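PDB 7BVJ: UDP-N-acetylglucosamine 3-dehydrogenase from Acidithiobacillus ferrooxidans, which catalyses the NAD(+)-dependent oxidation of the glucosamine 3-position of UDP-N-acetylglucosamine to a ketone, a step in making the 2,3-diamino sugar of some lipid A molecules. Local coordinates for residues F74-E78 against E99-L103; V85-K91 against L112-H118; A182-A186 against A306-L311. One frame throughout, in Å; residues are numbered along the deposited sequence.

Contacts 1 and 2 belong to the NAD-binding Rossmann domain and touch each other: Ala77 CB of contact 1 lies 3.7 Å from Ile89 CD1 of contact 2. Contact 2 is the buried one, two parallel strands joined by a ladder of backbone hydrogen bonds; contact 1 pairs the two helices that lead into those strands and is partly buried, with side-chain packing and one water in place of the ladder. Contact 3 stands apart, its centre about 31 Å from that of contact 2 and across the centre of the chain. There an outermost strand of the mixed sheet meets the C-terminal helix through apolar packing, partly at the surface.

Contact 1: residues F74-E78 against E99-L103; sequences FAVAE and EADAL
The ring of Phe74 packs against Glu99, Ala102 and Leu103, three residues on one side of helix 97-110. With CG anti to the backbone N (chi1 176°), the phenyl group leaves helix 73-82 in the direction of its neighbour. Its CD1 reaches Glu99 CB and Leu103 CG, both at 3.6 Å, while Ala102 CB meets CE1 at the ring edge, 3.8 Å away. Glu99 adds an off-centre CH-pi contact, CG standing 4.2 Å from the Phe74 ring centroid. From there its extended chain carries the carboxylate past Phe74 CB, with the carboxylate and ring planes almost parallel, 9° apart. The two segments run in nearly the same direction, their axes 5° apart, as befits consecutive helices of a Rossmann fold, each leading into a strand of the parallel sheet; strand 86-90 connects them. Toward that sheet Leu103 takes over: CD1 and CD2 both touch Ala77 CB, and CD2 also lies against the backbone N of Glu78, whose amide is engaged by Phe74 O within the helix. Ala77 in turn rests on Ile66 of strand 63-66. A polar link spans the N-terminal end of the pair, where one water accepts from Phe74 N at 3.2 Å and donates to Glu99 OE1 at 3.0 Å. The same OE1 takes a weak hydrogen bond from Leu95 N. With an alanine in place of Phe74, the aliphatic part of Glu99, Leu103 CG and Ala102 CB would probably lose their shared apolar partner, leaving a gap between the helices.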
ATOM      1  N   PHE A  74      -4.802 -14.036   6.351  1.00 18.80           N
ATOM      2  CA  PHE A  74      -4.021 -15.256   6.532  1.00 21.40           C
ATOM      3  C   PHE A  74      -4.817 -16.498   6.134  1.00 22.11           C
ATOM      4  O   PHE A  74      -4.354 -17.311   5.331  1.00 24.58           O
ATOM      5  CB  PHE A  74      -3.538 -15.384   7.978  1.00 19.86           C
ATOM      6  CG  PHE A  74      -2.804 -16.663   8.231  1.00 26.41           C
ATOM      7  CD1 PHE A  74      -1.503 -16.839   7.753  1.00 25.85           C
ATOM      8  CD2 PHE A  74      -3.425 -17.715   8.894  1.00 23.13           C
ATOM      9  CE1 PHE A  74      -0.821 -18.033   7.954  1.00 22.00           C
ATOM     10  CE2 PHE A  74      -2.754 -18.901   9.097  1.00 29.03           C
ATOM     11  CZ  PHE A  74      -1.444 -19.063   8.619  1.00 31.39           C
ATOM     12  N   ALA A  75      -6.003 -16.683   6.708  1.00 22.15           N
ATOM     13  CA  ALA A  75      -6.762 -17.898   6.419  1.00 27.18           C
ATOM     14  C   ALA A  75      -7.088 -17.999   4.933  1.00 23.72           C
ATOM     15  O   ALA A  75      -6.952 -19.075   4.328  1.00 22.79           O
ATOM     16  CB  ALA A  75      -8.040 -17.931   7.260  1.00 21.07           C
ATOM     17  N   VAL A  76      -7.474 -16.875   4.312  1.00 27.39           N
ATOM     18  CA  VAL A  76      -7.862 -16.931   2.908  1.00 22.58           C
ATOM     19  C   VAL A  76      -6.645 -17.181   2.026  1.00 26.40           C
ATOM     20  O   VAL A  76      -6.692 -18.007   1.102  1.00 20.59           O
ATOM     21  CB  VAL A  76      -8.605 -15.650   2.491  1.00 29.58           C
ATOM     22  CG1 VAL A  76      -8.792 -15.615   0.974  1.00 19.95           C
ATOM     23  CG2 VAL A  76      -9.947 -15.557   3.195  1.00 22.56           C
ATOM     24  N   ALA A  77      -5.547 -16.460   2.277  1.00 20.79           N
ATOM     25  CA  ALA A  77      -4.332 -16.656   1.492  1.00 24.70           C
ATOM     26  C   ALA A  77      -3.790 -18.060   1.675  1.00 24.40           C
ATOM     27  O   ALA A  77      -3.249 -18.651   0.734  1.00 22.17           O
ATOM     28  CB  ALA A  77      -3.263 -15.629   1.882  1.00 19.15           C
ATOM     29  N   GLU A  78      -3.914 -18.610   2.885  1.00 20.80           N
ATOM     30  CA  GLU A  78      -3.508 -19.992   3.104  1.00 26.65           C
ATOM     31  C   GLU A  78      -4.294 -20.933   2.195  1.00 25.92           C
ATOM     32  O   GLU A  78      -3.713 -21.813   1.543  1.00 28.74           O
ATOM     33  CB  GLU A  78      -3.703 -20.363   4.574  1.00 27.17           C
ATOM     34  CG  GLU A  78      -2.880 -21.545   5.028  1.00 26.53           C
ATOM     35  CD  GLU A  78      -3.212 -21.976   6.445  1.00 36.39           C
ATOM     36  OE1 GLU A  78      -4.367 -21.746   6.902  1.00 30.40           O
ATOM     37  OE2 GLU A  78      -2.314 -22.553   7.093  1.00 36.84           O
ATOM     38  N   GLU A  99       1.984 -14.653  10.969  1.00 29.97           N
ATOM     39  CA  GLU A  99       1.167 -14.991   9.809  1.00 30.80           C
ATOM     40  C   GLU A  99       1.902 -14.650   8.517  1.00 25.78           C
ATOM     41  O   GLU A  99       1.916 -15.446   7.569  1.00 22.86           O
ATOM     42  CB  GLU A  99      -0.177 -14.253   9.883  1.00 27.68           C
ATOM     43  CG  GLU A  99      -1.081 -14.688  11.027  1.00 32.41           C
ATOM     44  CD  GLU A  99      -2.348 -13.833  11.161  1.00 39.73           C
ATOM     45  OE1 GLU A  99      -2.426 -12.754  10.535  1.00 37.44           O
ATOM     46  OE2 GLU A  99      -3.274 -14.246  11.888  1.00 40.89           O
ATOM     47  N   ALA A 100       2.551 -13.481   8.479  1.00 31.28           N
ATOM     48  CA  ALA A 100       3.295 -13.070   7.295  1.00 29.56           C
ATOM     49  C   ALA A 100       4.466 -14.010   7.026  1.00 27.09           C
ATOM     50  O   ALA A 100       4.715 -14.389   5.873  1.00 29.70           O
ATOM     51  CB  ALA A 100       3.775 -11.627   7.464  1.00 28.40           C
ATOM     52  N   ASP A 101       5.186 -14.400   8.084  1.00 25.31           N
ATOM     53  CA  ASP A 101       6.256 -15.385   7.966  1.00 25.50           C
ATOM     54  C   ASP A 101       5.739 -16.686   7.362  1.00 23.66           C
ATOM     55  O   ASP A 101       6.347 -17.244   6.441  1.00 24.43           O
ATOM     56  CB  ASP A 101       6.876 -15.655   9.346  1.00 31.79           C
ATOM     57  CG  ASP A 101       7.721 -14.486   9.869  1.00 33.91           C
ATOM     58  OD1 ASP A 101       8.226 -13.693   9.050  1.00 38.49           O
ATOM     59  OD2 ASP A 101       7.892 -14.381  11.104  1.00 35.42           O
ATOM     60  N   ALA A 102       4.608 -17.178   7.871  1.00 26.64           N
ATOM     61  CA  ALA A 102       4.051 -18.438   7.380  1.00 22.01           C
ATOM     62  C   ALA A 102       3.659 -18.343   5.909  1.00 21.73           C
ATOM     63  O   ALA A 102       3.890 -19.280   5.135  1.00 26.13           O
ATOM     64  CB  ALA A 102       2.838 -18.842   8.231  1.00 22.05           C
ATOM     65  N   LEU A 103       3.031 -17.237   5.501  1.00 22.21           N
ATOM     66  CA  LEU A 103       2.602 -17.166   4.110  1.00 22.15           C
ATOM     67  C   LEU A 103       3.796 -16.992   3.176  1.00 27.80           C
ATOM     68  O   LEU A 103       3.801 -17.549   2.071  1.00 25.62           O
ATOM     69  CB  LEU A 103       1.579 -16.045   3.915  1.00 19.99           C
ATOM     70  CG  LEU A 103       0.206 -16.255   4.591  1.00 24.45           C
ATOM     71  CD1 LEU A 103      -0.617 -14.982   4.588  1.00 19.76           C
ATOM     72  CD2 LEU A 103      -0.586 -17.381   3.937  1.00 24.03           C
TER
HETATM   73  O   HOH W   1      -4.763 -11.987   8.837  1.00 21.05           O

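Contact 2: residues V85-K91 against L112-H118; sequences VHCLIEK and LVLAIGH
With CG anti to its carbonyl carbon (chi1 -47°), His86 swings its imidazole across to Leu112 and Val113, and a similar turn at His118 (chi1 -82°) brings that ring up to Lys91 CB. Between these ends, strands 86-90 and 114-117 pair in parallel as the two strands of a beta-alpha-beta unit, connected through helix 97-110, at one edge of the Rossmann sheet. The ladder starts on a side chain: Val113 N donates to His86 ND1 at 3.0 Å, almost straight (172°) and close to the ring plane, while Leu112 CD2 sits over a ring face. Backbone bonds follow, Cys87 N to Val113 O, Ala115 N to Cys87 O, and Ile89 N to Ala115 O at 2.7 Å. Leu88 CD1 packs on Ala115 CB on one face; on the other, Ile89 meets Leu114 and Ile116. Gly117 centres an inverse gamma turn. Glu90, whose side chain lies about 3 Å from that of the NAD-binding Leu14, hydrogen-bonds through OE1 to His18 NE2. Lys91, which touches His164 (one or other of the two is likely the catalytic base), sends NZ to Asp160 O, while its CB lies 3.9 Å from the His118 ring centroid, over the face.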
ATOM      1  N   VAL A  85      -2.392 -21.274  -6.181  1.00 22.95           N
ATOM      2  CA  VAL A  85      -2.884 -20.058  -6.823  1.00 22.55           C
ATOM      3  C   VAL A  85      -2.054 -18.869  -6.323  1.00 26.88           C
ATOM      4  O   VAL A  85      -1.889 -18.680  -5.110  1.00 25.17           O
ATOM      5  CB  VAL A  85      -4.392 -19.866  -6.552  1.00 24.81           C
ATOM      6  CG1 VAL A  85      -4.874 -18.468  -6.978  1.00 22.02           C
ATOM      7  CG2 VAL A  85      -5.230 -20.966  -7.263  1.00 24.01           C
ATOM      8  N   HIS A  86      -1.520 -18.080  -7.255  1.00 25.35           N
ATOM      9  CA  HIS A  86      -0.777 -16.873  -6.891  1.00 22.94           C
ATOM     10  C   HIS A  86      -1.711 -15.826  -6.272  1.00 21.63           C
ATOM     11  O   HIS A  86      -2.910 -15.772  -6.576  1.00 22.03           O
ATOM     12  CB  HIS A  86      -0.085 -16.271  -8.113  1.00 19.23           C
ATOM     13  CG  HIS A  86       0.669 -17.257  -8.961  1.00 21.68           C
ATOM     14  ND1 HIS A  86       1.967 -17.640  -8.698  1.00 28.95           N
ATOM     15  CD2 HIS A  86       0.322 -17.891 -10.105  1.00 24.56           C
ATOM     16  CE1 HIS A  86       2.373 -18.496  -9.620  1.00 23.21           C
ATOM     17  NE2 HIS A  86       1.396 -18.655 -10.492  1.00 24.45           N
ATOM     18  N   CYS A  87      -1.149 -14.962  -5.414  1.00 17.19           N
ATOM     19  CA  CYS A  87      -1.950 -14.057  -4.586  1.00 17.36           C
ATOM     20  C   CYS A  87      -1.419 -12.632  -4.596  1.00 21.39           C
ATOM     21  O   CYS A  87      -0.232 -12.398  -4.335  1.00 21.32           O
ATOM     22  CB  CYS A  87      -1.990 -14.548  -3.128  1.00 26.17           C
ATOM     23  SG  CYS A  87      -2.851 -16.067  -2.912  1.00 27.21           S
ATOM     24  N   LEU A  88      -2.307 -11.686  -4.878  1.00 21.44           N
ATOM     25  CA  LEU A  88      -2.107 -10.274  -4.557  1.00 22.67           C
ATOM     26  C   LEU A  88      -3.018  -9.946  -3.361  1.00 21.23           C
ATOM     27  O   LEU A  88      -4.249  -9.959  -3.484  1.00 22.97           O
ATOM     28  CB  LEU A  88      -2.405  -9.392  -5.778  1.00 21.55           C
ATOM     29  CG  LEU A  88      -2.650  -7.891  -5.589  1.00 19.35           C
ATOM     30  CD1 LEU A  88      -1.453  -7.227  -4.912  1.00 23.80           C
ATOM     31  CD2 LEU A  88      -2.978  -7.205  -6.902  1.00 16.50           C
ATOM     32  N   ILE A  89      -2.421  -9.675  -2.199  1.00 20.04           N
ATOM     33  CA  ILE A  89      -3.166  -9.408  -0.970  1.00 21.43           C
ATOM     34  C   ILE A  89      -3.231  -7.903  -0.757  1.00 23.52           C
ATOM     35  O   ILE A  89      -2.198  -7.218  -0.789  1.00 20.77           O
ATOM     36  CB  ILE A  89      -2.512 -10.096   0.240  1.00 22.85           C
ATOM     37  CG1 ILE A  89      -2.451 -11.609   0.029  1.00 20.67           C
ATOM     38  CG2 ILE A  89      -3.267  -9.745   1.538  1.00 20.77           C
ATOM     39  CD1 ILE A  89      -1.737 -12.346   1.132  1.00 19.38           C
ATOM     40  N   GLU A  90      -4.434  -7.379  -0.542  1.00 26.98           N
ATOM     41  CA  GLU A  90      -4.536  -5.957  -0.233  1.00 25.39           C
ATOM     42  C   GLU A  90      -3.753  -5.646   1.043  1.00 24.98           C
ATOM     43  O   GLU A  90      -3.588  -6.495   1.921  1.00 23.77           O
ATOM     44  CB  GLU A  90      -6.008  -5.550  -0.104  1.00 28.69           C
ATOM     45  CG  GLU A  90      -6.281  -4.069   0.182  1.00 32.84           C
ATOM     46  CD  GLU A  90      -5.665  -3.109  -0.852  1.00 35.43           C
ATOM     47  OE1 GLU A  90      -5.693  -3.408  -2.071  1.00 33.63           O
ATOM     48  OE2 GLU A  90      -5.170  -2.037  -0.428  1.00 34.13           O
ATOM     49  N   LYS A  91      -3.195  -4.439   1.108  1.00 28.14           N
ATOM     50  CA  LYS A  91      -2.528  -4.023   2.332  1.00 25.41           C
ATOM     51  C   LYS A  91      -3.565  -3.741   3.421  1.00 18.51           C
ATOM     52  O   LYS A  91      -4.682  -3.305   3.132  1.00 25.21           O
ATOM     53  CB  LYS A  91      -1.671  -2.780   2.090  1.00 23.54           C
ATOM     54  CG  LYS A  91      -2.470  -1.541   1.724  1.00 21.68           C
ATOM     55  CD  LYS A  91      -2.789  -0.672   2.947  1.00 28.83           C
ATOM     56  CE  LYS A  91      -3.746   0.450   2.555  1.00 30.67           C
ATOM     57  NZ  LYS A  91      -4.762   0.764   3.597  1.00 36.92           N
ATOM     58  N   LEU A 112       5.144 -19.683  -5.730  1.00 31.24           N
ATOM     59  CA  LEU A 112       4.048 -18.788  -6.066  1.00 28.24           C
ATOM     60  C   LEU A 112       4.494 -17.339  -5.919  1.00 27.46           C
ATOM     61  O   LEU A 112       5.361 -17.019  -5.102  1.00 23.22           O
ATOM     62  CB  LEU A 112       2.834 -19.042  -5.162  1.00 23.59           C
ATOM     63  CG  LEU A 112       2.148 -20.409  -5.294  1.00 24.71           C
ATOM     64  CD1 LEU A 112       0.969 -20.540  -4.302  1.00 16.90           C
ATOM     65  CD2 LEU A 112       1.715 -20.638  -6.742  1.00 20.46           C
ATOM     66  N   VAL A 113       3.894 -16.460  -6.723  1.00 25.38           N
ATOM     67  CA  VAL A 113       4.121 -15.024  -6.567  1.00 21.10           C
ATOM     68  C   VAL A 113       3.219 -14.521  -5.453  1.00 23.62           C
ATOM     69  O   VAL A 113       2.008 -14.781  -5.443  1.00 21.03           O
ATOM     70  CB  VAL A 113       3.853 -14.267  -7.880  1.00 19.38           C
ATOM     71  CG1 VAL A 113       3.782 -12.772  -7.623  1.00 18.68           C
ATOM     72  CG2 VAL A 113       4.942 -14.573  -8.905  1.00 27.31           C
ATOM     73  N   LEU A 114       3.809 -13.810  -4.509  1.00 26.71           N
ATOM     74  CA  LEU A 114       3.103 -13.229  -3.382  1.00 23.60           C
ATOM     75  C   LEU A 114       3.331 -11.727  -3.451  1.00 21.68           C
ATOM     76  O   LEU A 114       4.468 -11.261  -3.323  1.00 23.46           O
ATOM     77  CB  LEU A 114       3.614 -13.834  -2.075  1.00 27.00           C
ATOM     78  CG  LEU A 114       3.223 -13.289  -0.710  1.00 23.40           C
ATOM     79  CD1 LEU A 114       1.701 -13.201  -0.551  1.00 29.03           C
ATOM     80  CD2 LEU A 114       3.829 -14.199   0.341  1.00 26.33           C
ATOM     81  N   ALA A 115       2.263 -10.979  -3.698  1.00 24.43           N
ATOM     82  CA  ALA A 115       2.323  -9.531  -3.778  1.00 21.13           C
ATOM     83  C   ALA A 115       1.365  -8.935  -2.757  1.00 25.34           C
ATOM     84  O   ALA A 115       0.291  -9.491  -2.493  1.00 23.72           O
ATOM     85  CB  ALA A 115       1.998  -9.032  -5.189  1.00 17.83           C
ATOM     86  N   ILE A 116       1.775  -7.820  -2.162  1.00 20.84           N
ATOM     87  CA  ILE A 116       0.951  -7.068  -1.227  1.00 20.60           C
ATOM     88  C   ILE A 116       0.539  -5.775  -1.918  1.00 23.11           C
ATOM     89  O   ILE A 116       1.353  -5.144  -2.601  1.00 22.83           O
ATOM     90  CB  ILE A 116       1.697  -6.782   0.095  1.00 20.36           C
ATOM     91  CG1 ILE A 116       2.401  -8.038   0.609  1.00 21.87           C
ATOM     92  CG2 ILE A 116       0.731  -6.283   1.165  1.00 22.23           C
ATOM     93  CD1 ILE A 116       1.487  -9.258   0.747  1.00 20.50           C
ATOM     94  N   GLY A 117      -0.721  -5.384  -1.739  1.00 19.92           N
ATOM     95  CA  GLY A 117      -1.252  -4.187  -2.366  1.00 19.13           C
ATOM     96  C   GLY A 117      -0.816  -2.865  -1.755  1.00 25.90           C
ATOM     97  O   GLY A 117      -1.628  -2.147  -1.166  1.00 25.51           O
ATOM     98  N   HIS A 118       0.462  -2.513  -1.919  1.00 21.46           N
ATOM     99  CA  HIS A 118       0.985  -1.241  -1.434  1.00 25.43           C
ATOM    100  C   HIS A 118       1.014  -0.259  -2.599  1.00 24.71           C
ATOM    101  O   HIS A 118       2.055   0.010  -3.216  1.00 21.66           O
ATOM    102  CB  HIS A 118       2.350  -1.442  -0.791  1.00 25.25           C
ATOM    103  CG  HIS A 118       2.259  -1.916   0.624  1.00 24.67           C
ATOM    104  ND1 HIS A 118       1.746  -1.131   1.630  1.00 20.17           N
ATOM    105  CD2 HIS A 118       2.569  -3.105   1.192  1.00 22.99           C
ATOM    106  CE1 HIS A 118       1.774  -1.802   2.768  1.00 23.24           C
ATOM    107  NE2 HIS A 118       2.263  -3.005   2.528  1.00 28.67           N
TER

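Contact 3: residues A182-A186 against A306-L311; sequences AVGVA and AVEAFL
Ala182 and Val183 meet Ala306, Val307 and Phe310 where the C-terminal helix 290-312 lies against strand 177-185, an outermost strand of the mixed sheet in the C-terminal domain of this Gfo/Idh/MocA enzyme. The segment axes approach to 6.5 Å and cross at -59°. Aliphatic packing holds one flank: Ala182 CB touches Ala306 CB at 3.8 Å and Val307 CG2 at 3.7 Å. Farther along, Leu311 CD2 reaches Ala186 CB. Val307 also touches Ala195 of the adjoining strand 194-201 and, together with Leu311, the loop residue Ala192.

Aromatic contact comes from Phe310, whose CG stands anti to the backbone N (chi1 -170°), carrying the ring alongside Val183. Val183 CB sits over one ring face, 3.9 Å from the centroid and 13° off the normal, in a CH-pi contact; CG1 lies over the part of the ring toward CE2 and CZ.

Side chain against backbone is the third kind. The strand comes close to the helix where Gly184 CA lies 5.3 Å from Val307 CA, and a CB on this glycine would run into Val307 CG1. The peptide atoms instead take the side chains directly: Phe310 CD1 lies 3.4 Å from Gly184 N, and Leu311 CD2 is 3.5 Å from Gly184 O.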
ATOM      1  N   ALA A 182       6.680   7.809  18.983  1.00 20.50           N
ATOM      2  CA  ALA A 182       5.411   8.224  18.407  1.00 19.33           C
ATOM      3  C   ALA A 182       4.562   8.898  19.474  1.00 29.47           C
ATOM      4  O   ALA A 182       4.780   8.730  20.680  1.00 25.81           O
ATOM      5  CB  ALA A 182       4.663   7.034  17.789  1.00 22.84           C
ATOM      6  N   VAL A 183       3.597   9.688  18.997  1.00 24.64           N
ATOM      7  CA  VAL A 183       2.558  10.282  19.823  1.00 24.78           C
ATOM      8  C   VAL A 183       1.224  10.027  19.145  1.00 27.87           C
ATOM      9  O   VAL A 183       1.144   9.830  17.926  1.00 26.47           O
ATOM     10  CB  VAL A 183       2.754  11.794  20.042  1.00 22.63           C
ATOM     11  CG1 VAL A 183       4.084  12.058  20.692  1.00 27.37           C
ATOM     12  CG2 VAL A 183       2.637  12.546  18.701  1.00 19.21           C
ATOM     13  N   GLY A 184       0.173  10.051  19.954  1.00 23.15           N
ATOM     14  CA  GLY A 184      -1.172   9.841  19.459  1.00 24.19           C
ATOM     15  C   GLY A 184      -2.143  10.755  20.170  1.00 25.88           C
ATOM     16  O   GLY A 184      -1.913  11.181  21.301  1.00 23.82           O
ATOM     17  N   VAL A 185      -3.228  11.076  19.474  1.00 23.06           N
ATOM     18  CA  VAL A 185      -4.323  11.858  20.032  1.00 24.02           C
ATOM     19  C   VAL A 185      -5.623  11.116  19.727  1.00 21.96           C
ATOM     20  O   VAL A 185      -5.914  10.808  18.559  1.00 21.33           O
ATOM     21  CB  VAL A 185      -4.352  13.293  19.477  1.00 25.38           C
ATOM     22  CG1 VAL A 185      -5.586  14.021  19.960  1.00 30.60           C
ATOM     23  CG2 VAL A 185      -3.093  14.060  19.892  1.00 22.89           C
ATOM     24  N   ALA A 186      -6.382  10.811  20.784  1.00 24.63           N
ATOM     25  CA  ALA A 186      -7.654  10.087  20.721  1.00 25.44           C
ATOM     26  C   ALA A 186      -8.770  11.038  21.143  1.00 23.93           C
ATOM     27  O   ALA A 186      -8.933  11.328  22.328  1.00 30.34           O
ATOM     28  CB  ALA A 186      -7.611   8.848  21.614  1.00 22.02           C
ATOM     29  N   ALA A 306       3.903   1.968  20.081  1.00 26.42           N
ATOM     30  CA  ALA A 306       4.349   3.227  20.669  1.00 21.01           C
ATOM     31  C   ALA A 306       3.181   4.184  20.871  1.00 22.93           C
ATOM     32  O   ALA A 306       3.113   4.894  21.879  1.00 25.60           O
ATOM     33  CB  ALA A 306       5.417   3.866  19.780  1.00 17.33           C
ATOM     34  N   VAL A 307       2.262   4.227  19.907  1.00 23.87           N
ATOM     35  CA  VAL A 307       1.129   5.146  19.987  1.00 27.62           C
ATOM     36  C   VAL A 307       0.222   4.756  21.146  1.00 28.58           C
ATOM     37  O   VAL A 307      -0.153   5.593  21.978  1.00 25.17           O
ATOM     38  CB  VAL A 307       0.349   5.171  18.659  1.00 22.50           C
ATOM     39  CG1 VAL A 307      -0.969   5.875  18.856  1.00 21.53           C
ATOM     40  CG2 VAL A 307       1.168   5.840  17.515  1.00 23.42           C
ATOM     41  N   GLU A 308      -0.136   3.472  21.216  1.00 26.36           N
ATOM     42  CA  GLU A 308      -0.972   3.008  22.318  1.00 28.61           C
ATOM     43  C   GLU A 308      -0.271   3.185  23.663  1.00 29.61           C
ATOM     44  O   GLU A 308      -0.935   3.386  24.684  1.00 32.55           O
ATOM     45  CB  GLU A 308      -1.390   1.548  22.085  1.00 29.72           C
ATOM     46  CG  GLU A 308      -2.009   1.330  20.674  1.00 32.57           C
ATOM     47  CD  GLU A 308      -3.060   0.219  20.588  1.00 46.63           C
ATOM     48  OE1 GLU A 308      -2.997  -0.603  19.639  1.00 38.53           O
ATOM     49  OE2 GLU A 308      -3.966   0.183  21.457  1.00 54.99           O
ATOM     50  N   ALA A 309       1.066   3.134  23.691  1.00 30.53           N
ATOM     51  CA  ALA A 309       1.762   3.384  24.953  1.00 31.94           C
ATOM     52  C   ALA A 309       1.658   4.852  25.352  1.00 32.86           C
ATOM     53  O   ALA A 309       1.388   5.167  26.515  1.00 28.47           O
ATOM     54  CB  ALA A 309       3.223   2.949  24.859  1.00 26.79           C
ATOM     55  N   PHE A 310       1.875   5.766  24.399  1.00 26.81           N
ATOM     56  CA  PHE A 310       1.654   7.188  24.674  1.00 29.23           C
ATOM     57  C   PHE A 310       0.254   7.435  25.228  1.00 28.62           C
ATOM     58  O   PHE A 310       0.081   8.162  26.212  1.00 29.82           O
ATOM     59  CB  PHE A 310       1.858   8.013  23.402  1.00 29.61           C
ATOM     60  CG  PHE A 310       1.897   9.509  23.627  1.00 21.04           C
ATOM     61  CD1 PHE A 310       0.841  10.305  23.230  1.00 22.03           C
ATOM     62  CD2 PHE A 310       3.018  10.123  24.168  1.00 22.48           C
ATOM     63  CE1 PHE A 310       0.870  11.684  23.418  1.00 22.03           C
ATOM     64  CE2 PHE A 310       3.052  11.495  24.341  1.00 25.68           C
ATOM     65  CZ  PHE A 310       1.977  12.273  23.971  1.00 17.19           C
ATOM     66  N   LEU A 311      -0.761   6.844  24.594  1.00 25.57           N
ATOM     67  CA  LEU A 311      -2.131   7.190  24.936  1.00 30.51           C
ATOM     68  C   LEU A 311      -2.535   6.652  26.301  1.00 34.31           C
ATOM     69  O   LEU A 311      -3.461   7.189  26.915  1.00 35.30           O
ATOM     70  CB  LEU A 311      -3.091   6.681  23.858  1.00 24.29           C
ATOM     71  CG  LEU A 311      -3.142   7.564  22.612  1.00 30.01           C
ATOM     72  CD1 LEU A 311      -3.713   6.823  21.413  1.00 31.66           C
ATOM     73  CD2 LEU A 311      -3.945   8.798  22.900  1.00 31.39           C
TER